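Local coordinates for protein 2-hydroxyhepta-2,4-diene-1,7-dioate isomerase (Corynebacterium glutamicum, PDB 4DBF) that is a magnesium-binding member of the fumarylacetoacetate hydrolase (FAH) family that probably decarboxylates oxaloacetate and may also act as an isomerase, at residues V83-R88 against T108-P113; K148-D153 against E237-I242; D206-K211 against I273-I278; L139-G144 against L160-I165. One frame throughout, in Å; residues are numbered along the deposited sequence.

Contact 1 of 4, residues V83-R88 against T108-P113; sequences VVAIGR and TLFLKP
Val83 to Gly87 run antiparallel to Thr108 to Lys112, their axes turned 143° from one another, and five backbone hydrogen bonds tie them, while at the Val83-Lys112 end a water bonded to Val83 N stands between it and Lys112 O. One of these bonds is that from Phe110 N to Ala85 O, at 2.7 Å. On the face carrying Ala85 and Phe110, the phenyl CG sits between its own backbone N and carbonyl carbon (chi1 68°), a torsion that folds the ring across the neighbouring strand. Ala85 CB then lies over the ring face, 3.7 Å from the Phe110 centroid, a CH-pi contact for which a lone methyl is the right size. Gly87 N meets the edge of the same ring, and having no side chain, Gly87 leaves space for Thr108 CG2. That methyl in turn supports a face of the Arg88 guanidinium, with Arg88 NH2 3.6 Å from Thr108 CG2, while Arg88 NE bonds the Pro106 carbonyl. On the opposite face branched side chains interlock: Val84 CG1 meets Leu109 CG at 3.6 Å, while Val84 CG2 lies beside Leu111 CD2.

Lys112 extends beyond the pair, its NZ held by the Lys184 and Phe189 carbonyls and bridged to the magnesium ligand Asp167. Thr108 OG1 bonds Asp177 O of the second subunit. Strand 253-255 flanks 83-87 in parallel, and helix 235-243 packs against Val84, Ile86 and Leu109.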
# COMPACT_ATOMS: atom_id res chain seq x y z
N VAL A 83 -0.84 -1.16 -5.21
CA VAL A 83 -0.61 -2.19 -6.19
C VAL A 83 -0.96 -3.51 -5.54
O VAL A 83 -0.39 -3.88 -4.56
CB VAL A 83 0.83 -2.23 -6.67
CG1 VAL A 83 1.00 -3.35 -7.67
CG2 VAL A 83 1.24 -0.89 -7.20
N VAL A 84 -1.95 -4.18 -6.09
CA VAL A 84 -2.40 -5.43 -5.52
C VAL A 84 -2.00 -6.53 -6.45
O VAL A 84 -2.23 -6.45 -7.59
CB VAL A 84 -3.91 -5.49 -5.31
CG1 VAL A 84 -4.28 -6.79 -4.64
CG2 VAL A 84 -4.40 -4.31 -4.52
N ALA A 85 -1.32 -7.52 -5.90
CA ALA A 85 -0.74 -8.56 -6.70
C ALA A 85 -1.17 -9.96 -6.26
O ALA A 85 -1.45 -10.16 -5.14
CB ALA A 85 0.75 -8.43 -6.70
N ILE A 86 -1.20 -10.88 -7.19
CA ILE A 86 -1.60 -12.25 -6.93
C ILE A 86 -0.41 -13.20 -7.05
O ILE A 86 0.24 -13.25 -8.06
CB ILE A 86 -2.72 -12.75 -7.88
CG1 ILE A 86 -3.82 -11.72 -8.04
CG2 ILE A 86 -3.32 -14.03 -7.37
CD1 ILE A 86 -4.45 -11.32 -6.75
N GLY A 87 -0.17 -13.96 -6.01
CA GLY A 87 0.78 -15.03 -6.06
C GLY A 87 0.11 -16.38 -6.27
O GLY A 87 -1.04 -16.54 -6.03
N ARG A 88 0.89 -17.32 -6.73
CA ARG A 88 0.44 -18.64 -7.08
C ARG A 88 -0.74 -18.68 -8.01
O ARG A 88 -1.59 -19.47 -7.80
CB ARG A 88 0.09 -19.43 -5.85
CG ARG A 88 1.19 -19.40 -4.83
CD ARG A 88 0.97 -20.36 -3.72
NE ARG A 88 0.16 -19.84 -2.66
CZ ARG A 88 0.63 -19.25 -1.60
NH1 ARG A 88 1.92 -19.08 -1.46
NH2 ARG A 88 -0.20 -18.84 -0.69
N THR A 108 -2.95 -16.22 -3.79
CA THR A 108 -2.96 -15.37 -2.65
C THR A 108 -2.67 -13.94 -3.07
O THR A 108 -1.93 -13.73 -3.96
CB THR A 108 -1.90 -15.84 -1.64
OG1 THR A 108 -2.09 -15.21 -0.39
CG2 THR A 108 -0.53 -15.59 -2.15
N LEU A 109 -3.27 -13.00 -2.39
CA LEU A 109 -3.13 -11.61 -2.65
C LEU A 109 -1.97 -11.04 -1.85
O LEU A 109 -1.75 -11.43 -0.77
CB LEU A 109 -4.42 -10.95 -2.25
CG LEU A 109 -4.72 -9.48 -2.32
CD1 LEU A 109 -6.22 -9.29 -2.25
CD2 LEU A 109 -4.05 -8.80 -1.17
N PHE A 110 -1.26 -10.09 -2.41
CA PHE A 110 -0.30 -9.32 -1.65
C PHE A 110 -0.19 -7.89 -2.19
O PHE A 110 -0.76 -7.56 -3.20
CB PHE A 110 1.05 -10.02 -1.53
CG PHE A 110 1.79 -10.13 -2.79
CD1 PHE A 110 1.54 -11.13 -3.65
CD2 PHE A 110 2.76 -9.25 -3.10
CE1 PHE A 110 2.21 -11.24 -4.82
CE2 PHE A 110 3.43 -9.34 -4.27
CZ PHE A 110 3.16 -10.33 -5.14
N LEU A 111 0.52 -7.06 -1.47
CA LEU A 111 0.66 -5.66 -1.83
C LEU A 111 2.08 -5.30 -2.19
O LEU A 111 2.96 -5.76 -1.56
CB LEU A 111 0.19 -4.78 -0.71
CG LEU A 111 -1.25 -4.97 -0.24
CD1 LEU A 111 -1.57 -4.25 1.03
CD2 LEU A 111 -2.20 -4.59 -1.32
N LYS A 112 2.25 -4.45 -3.19
CA LYS A 112 3.49 -3.73 -3.42
C LYS A 112 3.21 -2.26 -3.14
O LYS A 112 2.20 -1.79 -3.50
CB LYS A 112 4.02 -3.89 -4.84
CG LYS A 112 4.56 -5.26 -5.21
CD LYS A 112 4.78 -5.43 -6.70
CE LYS A 112 6.16 -5.06 -7.18
NZ LYS A 112 7.20 -6.06 -6.93
N PRO A 113 4.11 -1.58 -2.45
CA PRO A 113 3.91 -0.20 -2.09
C PRO A 113 4.11 0.69 -3.30
O PRO A 113 4.86 0.31 -4.15
CB PRO A 113 5.01 0.03 -1.09
CG PRO A 113 6.11 -0.78 -1.59
CD PRO A 113 5.48 -2.01 -2.15
O HOH W 1 0.08 -1.30 -2.38

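Contact 2 of 4, residues K148-D153 against E237-I242; sequences KNVKAD and EIIEFI
Glu240 is stretched through its first two torsions (chi1 177°, chi2 179°), which carries its carboxylate straight out from the helix to the backbone of Ala152. This is a loop-on-helix contact of the FAH-family domain: the link that follows strand 133-143 is laid along one side of helix 235-243. Ala152 N donates to Glu240 OE2 at 3.0 Å, meeting the oxygen from above the carboxylate plane, 54° out of it. A glutamate suits this place because it is long enough to span the gap and bond an amide where the loop begins its 3-10 turn. The small Ala152 lets the two backbones come close, and its CB lies 3.5 Å from Glu240 OE2.

Nearer the domain interior the chemistry becomes apolar. Val150 crosses Ile239, its CB 4.0 Å from Ile239 CG2, and Ile239 continues the contact inward to Ile254 of strand 253-255. Thr243, just beyond on the helix, bonds Val150 N through OG1 and so adds another tie between loop and helix. The Val150 carbonyl also serves the contact directly: Glu240 CA lies 3.3 Å from Val150 O in a CA-H...O contact, and one water donates to both Val150 O and Glu240 O, at 2.8 Å each.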
# COMPACT_ATOMS: atom_id res chain seq x y z
N LYS A 148 -16.04 -1.57 -5.36
CA LYS A 148 -16.00 -2.53 -4.29
C LYS A 148 -17.05 -3.60 -4.56
O LYS A 148 -18.01 -3.31 -5.21
CB LYS A 148 -16.26 -1.84 -2.98
CG LYS A 148 -16.36 -2.72 -1.77
CD LYS A 148 -15.02 -3.02 -1.14
CE LYS A 148 -15.16 -3.90 0.08
NZ LYS A 148 -15.62 -3.12 1.20
N ASN A 149 -16.85 -4.82 -4.11
CA ASN A 149 -17.86 -5.87 -4.35
C ASN A 149 -18.24 -6.02 -5.84
O ASN A 149 -19.44 -6.15 -6.20
CB ASN A 149 -19.15 -5.62 -3.49
CG ASN A 149 -18.88 -5.65 -2.00
OD1 ASN A 149 -18.25 -6.59 -1.49
ND2 ASN A 149 -19.32 -4.57 -1.27
N VAL A 150 -17.26 -5.98 -6.73
CA VAL A 150 -17.53 -6.17 -8.14
C VAL A 150 -17.82 -7.65 -8.37
O VAL A 150 -17.10 -8.50 -7.87
CB VAL A 150 -16.36 -5.77 -8.97
CG1 VAL A 150 -16.68 -5.90 -10.44
CG2 VAL A 150 -15.95 -4.36 -8.59
N LYS A 151 -18.90 -7.95 -9.10
CA LYS A 151 -19.19 -9.30 -9.54
C LYS A 151 -18.24 -9.69 -10.67
O LYS A 151 -17.94 -8.89 -11.53
CB LYS A 151 -20.67 -9.39 -10.01
CG LYS A 151 -21.24 -10.83 -10.02
CD LYS A 151 -22.70 -10.82 -10.57
CE LYS A 151 -23.20 -12.25 -10.81
NZ LYS A 151 -24.73 -12.36 -10.77
N ALA A 152 -17.77 -10.93 -10.66
CA ALA A 152 -16.79 -11.41 -11.62
C ALA A 152 -17.17 -11.08 -13.06
O ALA A 152 -16.36 -10.58 -13.83
CB ALA A 152 -16.58 -12.91 -11.44
N ASP A 153 -18.42 -11.33 -13.45
CA ASP A 153 -18.73 -11.12 -14.84
C ASP A 153 -18.97 -9.62 -15.20
O ASP A 153 -19.10 -9.29 -16.40
CB ASP A 153 -19.83 -12.11 -15.32
CG ASP A 153 -21.15 -11.84 -14.72
OD1 ASP A 153 -21.25 -10.84 -13.99
OD2 ASP A 153 -22.09 -12.62 -14.97
N GLU A 237 -12.55 -13.23 -11.88
CA GLU A 237 -12.53 -13.78 -10.54
C GLU A 237 -11.46 -13.02 -9.69
O GLU A 237 -11.67 -12.81 -8.50
CB GLU A 237 -12.17 -15.27 -10.55
CG GLU A 237 -12.15 -15.85 -9.18
CD GLU A 237 -11.79 -17.34 -9.12
OE1 GLU A 237 -11.50 -17.97 -10.17
OE2 GLU A 237 -11.77 -17.85 -7.96
N ILE A 238 -10.33 -12.66 -10.30
CA ILE A 238 -9.33 -11.84 -9.56
C ILE A 238 -9.98 -10.54 -9.04
O ILE A 238 -9.88 -10.19 -7.86
CB ILE A 238 -8.17 -11.48 -10.48
CG1 ILE A 238 -7.44 -12.77 -10.89
CG2 ILE A 238 -7.15 -10.54 -9.73
CD1 ILE A 238 -6.31 -12.52 -11.95
N ILE A 239 -10.65 -9.81 -9.91
CA ILE A 239 -11.29 -8.57 -9.51
C ILE A 239 -12.38 -8.72 -8.42
O ILE A 239 -12.45 -7.96 -7.50
CB ILE A 239 -11.74 -7.78 -10.74
CG1 ILE A 239 -10.54 -7.18 -11.42
CG2 ILE A 239 -12.69 -6.69 -10.38
CD1 ILE A 239 -10.62 -7.10 -12.90
N GLU A 240 -13.18 -9.76 -8.52
CA GLU A 240 -14.17 -10.07 -7.51
C GLU A 240 -13.54 -10.41 -6.16
O GLU A 240 -13.98 -9.96 -5.11
CB GLU A 240 -14.97 -11.24 -8.00
CG GLU A 240 -15.99 -11.73 -7.05
CD GLU A 240 -16.75 -12.89 -7.63
OE1 GLU A 240 -16.24 -13.98 -7.56
OE2 GLU A 240 -17.82 -12.69 -8.17
N PHE A 241 -12.51 -11.23 -6.21
CA PHE A 241 -11.75 -11.63 -5.04
C PHE A 241 -11.12 -10.45 -4.29
O PHE A 241 -11.25 -10.31 -3.13
CB PHE A 241 -10.68 -12.60 -5.50
CG PHE A 241 -9.81 -13.13 -4.41
CD1 PHE A 241 -10.27 -14.06 -3.54
CD2 PHE A 241 -8.51 -12.76 -4.32
CE1 PHE A 241 -9.46 -14.57 -2.58
CE2 PHE A 241 -7.70 -13.25 -3.35
CZ PHE A 241 -8.18 -14.16 -2.49
N ILE A 242 -10.48 -9.58 -5.02
CA ILE A 242 -9.86 -8.42 -4.45
C ILE A 242 -10.90 -7.47 -3.89
O ILE A 242 -10.84 -7.13 -2.77
CB ILE A 242 -8.96 -7.73 -5.46
CG1 ILE A 242 -7.81 -8.64 -5.87
CG2 ILE A 242 -8.44 -6.43 -4.91
CD1 ILE A 242 -6.94 -8.04 -6.91
O HOH W 2 -16.52 -8.84 -5.16

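Contact 3 of 4, residues D206-K211 against I273-I278; sequences DNLPIK and IEIPGI
Ile210 and Ile275 run alongside each other in the same direction, with Ile210 CG1 3.8 Å from Ile275 CG1. They face inward at the end of an antiparallel pairing, strand 209-216 with strand 270-275, in a mixed five-stranded sheet of the FAH-family domain. Leu208 approaches Ile275 differently, crossing it at about a right angle so that Leu208 CD2 touches the other branch, Ile275 CG2, at 3.7 Å. Beta-branched isoleucine suits the spot: CG1 serves one neighbour and CG2 another.

The side bearing Lys211 and Glu274 is polar and partly open to solvent. Their backbones form a hydrogen-bonded pair, Glu274 N to Lys211 O at 2.7 Å and Lys211 N to Glu274 O at 3.0 Å. Their charged ends do not meet; Glu274 OE1 is bridged instead to Arg213, farther along the same strand as Lys211.

Prolines end the ladder. Pro209 and Pro276 cross obliquely, CD of Pro209 3.8 Å from CG of Pro276, and neither ring nitrogen has a hydrogen to give. Past them the chain turns back in a type II beta turn, Ile278 N bonding Ile275 O, with Gly277 at its positive phi (98°). The buried Pro209 O, without a hydrogen-bond partner, abuts Pro276 CD at 3.4 Å.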
# COMPACT_ATOMS: atom_id res chain seq x y z
N ASP A 206 -7.42 -15.71 -23.36
CA ASP A 206 -7.38 -17.14 -23.64
C ASP A 206 -6.09 -17.55 -24.37
O ASP A 206 -5.79 -18.75 -24.49
CB ASP A 206 -8.62 -17.55 -24.47
CG ASP A 206 -9.76 -18.03 -23.61
OD1 ASP A 206 -10.64 -18.81 -24.10
OD2 ASP A 206 -9.77 -17.68 -22.41
N ASN A 207 -5.36 -16.57 -24.88
CA ASN A 207 -4.11 -16.82 -25.58
C ASN A 207 -3.26 -15.55 -25.64
O ASN A 207 -3.20 -14.91 -26.66
CB ASN A 207 -4.37 -17.37 -27.00
CG ASN A 207 -3.08 -17.83 -27.68
OD1 ASN A 207 -2.08 -18.15 -27.02
ND2 ASN A 207 -3.10 -17.86 -29.03
N LEU A 208 -2.68 -15.17 -24.50
CA LEU A 208 -1.75 -14.05 -24.44
C LEU A 208 -0.35 -14.53 -24.01
O LEU A 208 -0.16 -14.84 -22.84
CB LEU A 208 -2.24 -13.06 -23.38
CG LEU A 208 -1.59 -11.68 -23.48
CD1 LEU A 208 -1.83 -11.08 -24.89
CD2 LEU A 208 -2.19 -10.79 -22.36
N PRO A 209 0.61 -14.61 -24.96
CA PRO A 209 1.97 -14.98 -24.66
C PRO A 209 2.60 -13.84 -23.81
O PRO A 209 2.34 -12.69 -24.07
CB PRO A 209 2.64 -15.03 -26.04
CG PRO A 209 1.52 -14.96 -27.06
CD PRO A 209 0.42 -14.26 -26.39
N ILE A 210 3.34 -14.16 -22.76
CA ILE A 210 4.01 -13.11 -22.01
C ILE A 210 5.47 -13.53 -21.93
O ILE A 210 5.76 -14.57 -21.35
CB ILE A 210 3.42 -12.97 -20.61
CG1 ILE A 210 1.98 -12.45 -20.68
CG2 ILE A 210 4.31 -12.03 -19.74
CD1 ILE A 210 1.25 -12.58 -19.35
N LYS A 211 6.36 -12.78 -22.57
CA LYS A 211 7.72 -13.23 -22.74
C LYS A 211 8.65 -12.25 -22.05
O LYS A 211 8.30 -11.06 -21.94
CB LYS A 211 8.07 -13.35 -24.22
CG LYS A 211 7.31 -14.55 -24.86
CD LYS A 211 7.49 -14.62 -26.40
CE LYS A 211 6.96 -15.99 -26.91
NZ LYS A 211 7.45 -16.20 -28.27
N ILE A 273 10.22 -7.13 -20.72
CA ILE A 273 9.04 -7.96 -20.77
C ILE A 273 8.29 -7.60 -22.05
O ILE A 273 8.14 -6.39 -22.35
CB ILE A 273 8.08 -7.71 -19.55
CG1 ILE A 273 8.82 -7.75 -18.17
CG2 ILE A 273 6.83 -8.63 -19.60
CD1 ILE A 273 9.50 -9.04 -17.88
N GLU A 274 7.74 -8.58 -22.75
CA GLU A 274 6.94 -8.26 -23.92
C GLU A 274 5.56 -8.87 -23.83
O GLU A 274 5.45 -10.05 -23.58
CB GLU A 274 7.62 -8.72 -25.22
CG GLU A 274 6.73 -8.66 -26.42
CD GLU A 274 7.43 -9.17 -27.68
OE1 GLU A 274 7.78 -10.38 -27.77
OE2 GLU A 274 7.56 -8.33 -28.60
N ILE A 275 4.51 -8.08 -24.03
CA ILE A 275 3.16 -8.61 -24.13
C ILE A 275 2.56 -8.09 -25.47
O ILE A 275 2.32 -6.91 -25.59
CB ILE A 275 2.26 -8.26 -22.91
CG1 ILE A 275 2.82 -8.82 -21.58
CG2 ILE A 275 0.84 -8.79 -23.17
CD1 ILE A 275 1.91 -8.60 -20.40
N PRO A 276 2.36 -8.97 -26.48
CA PRO A 276 1.84 -8.51 -27.80
C PRO A 276 0.49 -7.83 -27.63
O PRO A 276 -0.35 -8.27 -26.81
CB PRO A 276 1.72 -9.82 -28.62
CG PRO A 276 1.83 -10.98 -27.58
CD PRO A 276 2.75 -10.40 -26.52
N GLY A 277 0.29 -6.71 -28.30
CA GLY A 277 -0.94 -5.96 -28.06
C GLY A 277 -0.77 -4.79 -27.10
O GLY A 277 -1.55 -3.82 -27.13
N ILE A 278 0.24 -4.89 -26.23
CA ILE A 278 0.59 -3.80 -25.34
C ILE A 278 1.93 -3.26 -25.81
O ILE A 278 2.02 -2.12 -26.25
CB ILE A 278 0.66 -4.29 -23.83
CG1 ILE A 278 -0.67 -5.00 -23.47
CG2 ILE A 278 1.05 -3.08 -22.89
CD1 ILE A 278 -0.78 -5.37 -21.97

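Contact 4 of 4, residues L139-G144 against L160-I165; sequences LAVVIG and LGFTII
Val142 faces two residues, Leu160 and Gly161, across an otherwise regular antiparallel ladder, which makes this a classic beta bulge between strands 133-143 and 159-170 in the core of the FAH-family domain. These strands carry the magnesium ligands Glu136 and Glu138 (133-143) and Asp167 (159-170), and nearest atoms of the Ile165 and Glu138 side chains are about 4 Å apart. Backbone bonds define the bulge. Val142 O takes a short 2.8 Å bond from Leu160 N and a weak one of 3.5 Å from Gly161 N. Glycine fits here because its fully extended backbone (phi 178°) is one that side chains disfavour. Beyond the bulge the ladder is regular: Val142 N bonds Gly161 O, and Ala140 and Thr163 exchange a pair of bonds.

Apolar packing is divided between the two faces. On one, Phe162 lies beside Val141, whose CG2 meets the ring at its edge, 3.8 Å from Phe162 CE1. Leu139 reaches the same aromatic from another direction, CD2 over a ring face and CD1 3.9 Å from Phe162 CB.

On the other face, methyls gather round Ala140, small enough to sit between Thr163 and Ile165. The threonine's two branches divide the work: OG1, anti to the backbone N (chi1 -171°), bonds the Trp195 carbonyl on strand 190-197, while the methyl stays in the apolar layer. Thr163 CG2 lies 3.7 Å from Ala140 CB and 3.9 Å from Val142 CG2.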
# COMPACT_ATOMS: atom_id res chain seq x y z
N LEU A 139 0.76 -9.44 -16.76
CA LEU A 139 -0.29 -8.58 -17.21
C LEU A 139 -0.85 -7.78 -16.03
O LEU A 139 -1.19 -8.31 -15.04
CB LEU A 139 -1.39 -9.40 -17.84
CG LEU A 139 -2.52 -8.58 -18.39
CD1 LEU A 139 -2.10 -7.72 -19.56
CD2 LEU A 139 -3.67 -9.49 -18.73
N ALA A 140 -0.92 -6.48 -16.21
CA ALA A 140 -1.36 -5.56 -15.19
C ALA A 140 -2.66 -4.93 -15.59
O ALA A 140 -2.83 -4.56 -16.69
CB ALA A 140 -0.34 -4.48 -14.91
N VAL A 141 -3.54 -4.82 -14.64
CA VAL A 141 -4.80 -4.19 -14.85
C VAL A 141 -4.81 -2.82 -14.19
O VAL A 141 -4.45 -2.68 -13.06
CB VAL A 141 -5.93 -5.00 -14.23
CG1 VAL A 141 -7.23 -4.30 -14.43
CG2 VAL A 141 -5.98 -6.39 -14.79
N VAL A 142 -5.23 -1.81 -14.91
CA VAL A 142 -5.39 -0.53 -14.29
C VAL A 142 -6.87 -0.20 -14.07
O VAL A 142 -7.64 -0.19 -14.99
CB VAL A 142 -4.71 0.59 -15.08
CG1 VAL A 142 -4.94 1.90 -14.41
CG2 VAL A 142 -3.25 0.31 -15.24
N ILE A 143 -7.20 0.05 -12.82
CA ILE A 143 -8.54 0.33 -12.37
C ILE A 143 -8.97 1.74 -12.79
O ILE A 143 -8.23 2.65 -12.73
CB ILE A 143 -8.69 0.14 -10.84
CG1 ILE A 143 -8.51 -1.31 -10.43
CG2 ILE A 143 -10.06 0.56 -10.38
CD1 ILE A 143 -9.39 -2.25 -11.18
N GLY A 144 -10.20 1.84 -13.25
CA GLY A 144 -10.71 3.03 -13.87
C GLY A 144 -11.74 3.82 -13.09
O GLY A 144 -12.03 4.93 -13.40
N LEU A 160 -9.76 0.47 -16.63
CA LEU A 160 -9.33 1.43 -17.58
C LEU A 160 -8.64 0.75 -18.75
O LEU A 160 -8.93 1.03 -19.84
CB LEU A 160 -8.40 2.46 -16.96
CG LEU A 160 -7.80 3.49 -17.89
CD1 LEU A 160 -8.82 4.35 -18.58
CD2 LEU A 160 -6.69 4.33 -17.30
N GLY A 161 -7.70 -0.10 -18.45
CA GLY A 161 -6.97 -0.78 -19.50
C GLY A 161 -5.89 -1.69 -18.95
O GLY A 161 -5.85 -1.96 -17.72
N PHE A 162 -5.04 -2.16 -19.85
CA PHE A 162 -4.05 -3.17 -19.47
C PHE A 162 -2.69 -2.51 -19.63
O PHE A 162 -2.53 -1.69 -20.50
CB PHE A 162 -4.09 -4.42 -20.40
CG PHE A 162 -5.25 -5.34 -20.10
CD1 PHE A 162 -5.73 -5.50 -18.80
CD2 PHE A 162 -5.87 -6.06 -21.12
CE1 PHE A 162 -6.85 -6.33 -18.53
CE2 PHE A 162 -6.96 -6.93 -20.83
CZ PHE A 162 -7.44 -7.04 -19.54
N THR A 163 -1.72 -2.91 -18.79
CA THR A 163 -0.34 -2.52 -19.01
C THR A 163 0.57 -3.67 -18.61
O THR A 163 0.08 -4.75 -18.34
CB THR A 163 -0.02 -1.14 -18.27
OG1 THR A 163 1.27 -0.68 -18.69
CG2 THR A 163 -0.08 -1.30 -16.78
N ILE A 164 1.87 -3.48 -18.60
CA ILE A 164 2.76 -4.55 -18.20
C ILE A 164 3.33 -4.15 -16.84
O ILE A 164 3.59 -2.94 -16.59
CB ILE A 164 3.93 -4.72 -19.21
CG1 ILE A 164 3.41 -4.86 -20.67
CG2 ILE A 164 4.79 -5.94 -18.76
CD1 ILE A 164 4.56 -4.85 -21.72
N ILE A 165 3.52 -5.14 -15.98
CA ILE A 165 4.30 -4.93 -14.73
C ILE A 165 5.43 -5.96 -14.63
O ILE A 165 5.27 -7.10 -15.06
CB ILE A 165 3.39 -4.91 -13.47
CG1 ILE A 165 4.24 -4.61 -12.21
CG2 ILE A 165 2.58 -6.29 -13.27
CD1 ILE A 165 3.45 -4.35 -10.96

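Contacts 1 and 4 are buried strand ladders, contact 3 is partly buried, and contact 2 lies at the surface. Contacts 1 and 4 are joined through strand 253-255, which pairs with both 83-87 and 133-143, and both lie near the magnesium site. Contact 2 shares its helix with contact 1: Ile238 and Ile242 pack on Val84, Ile86 and Leu109, while the helix flank at Glu240 holds a loop by a carboxylate and a water. Contact 3 belongs to the five-stranded sheet of strands 209-216 and 270-275, whose Ile273 and neighbouring Ile278 meet Ile164 of contact 4, so apolar chains join the layers. The second subunit touches contacts 1 and 2 alone.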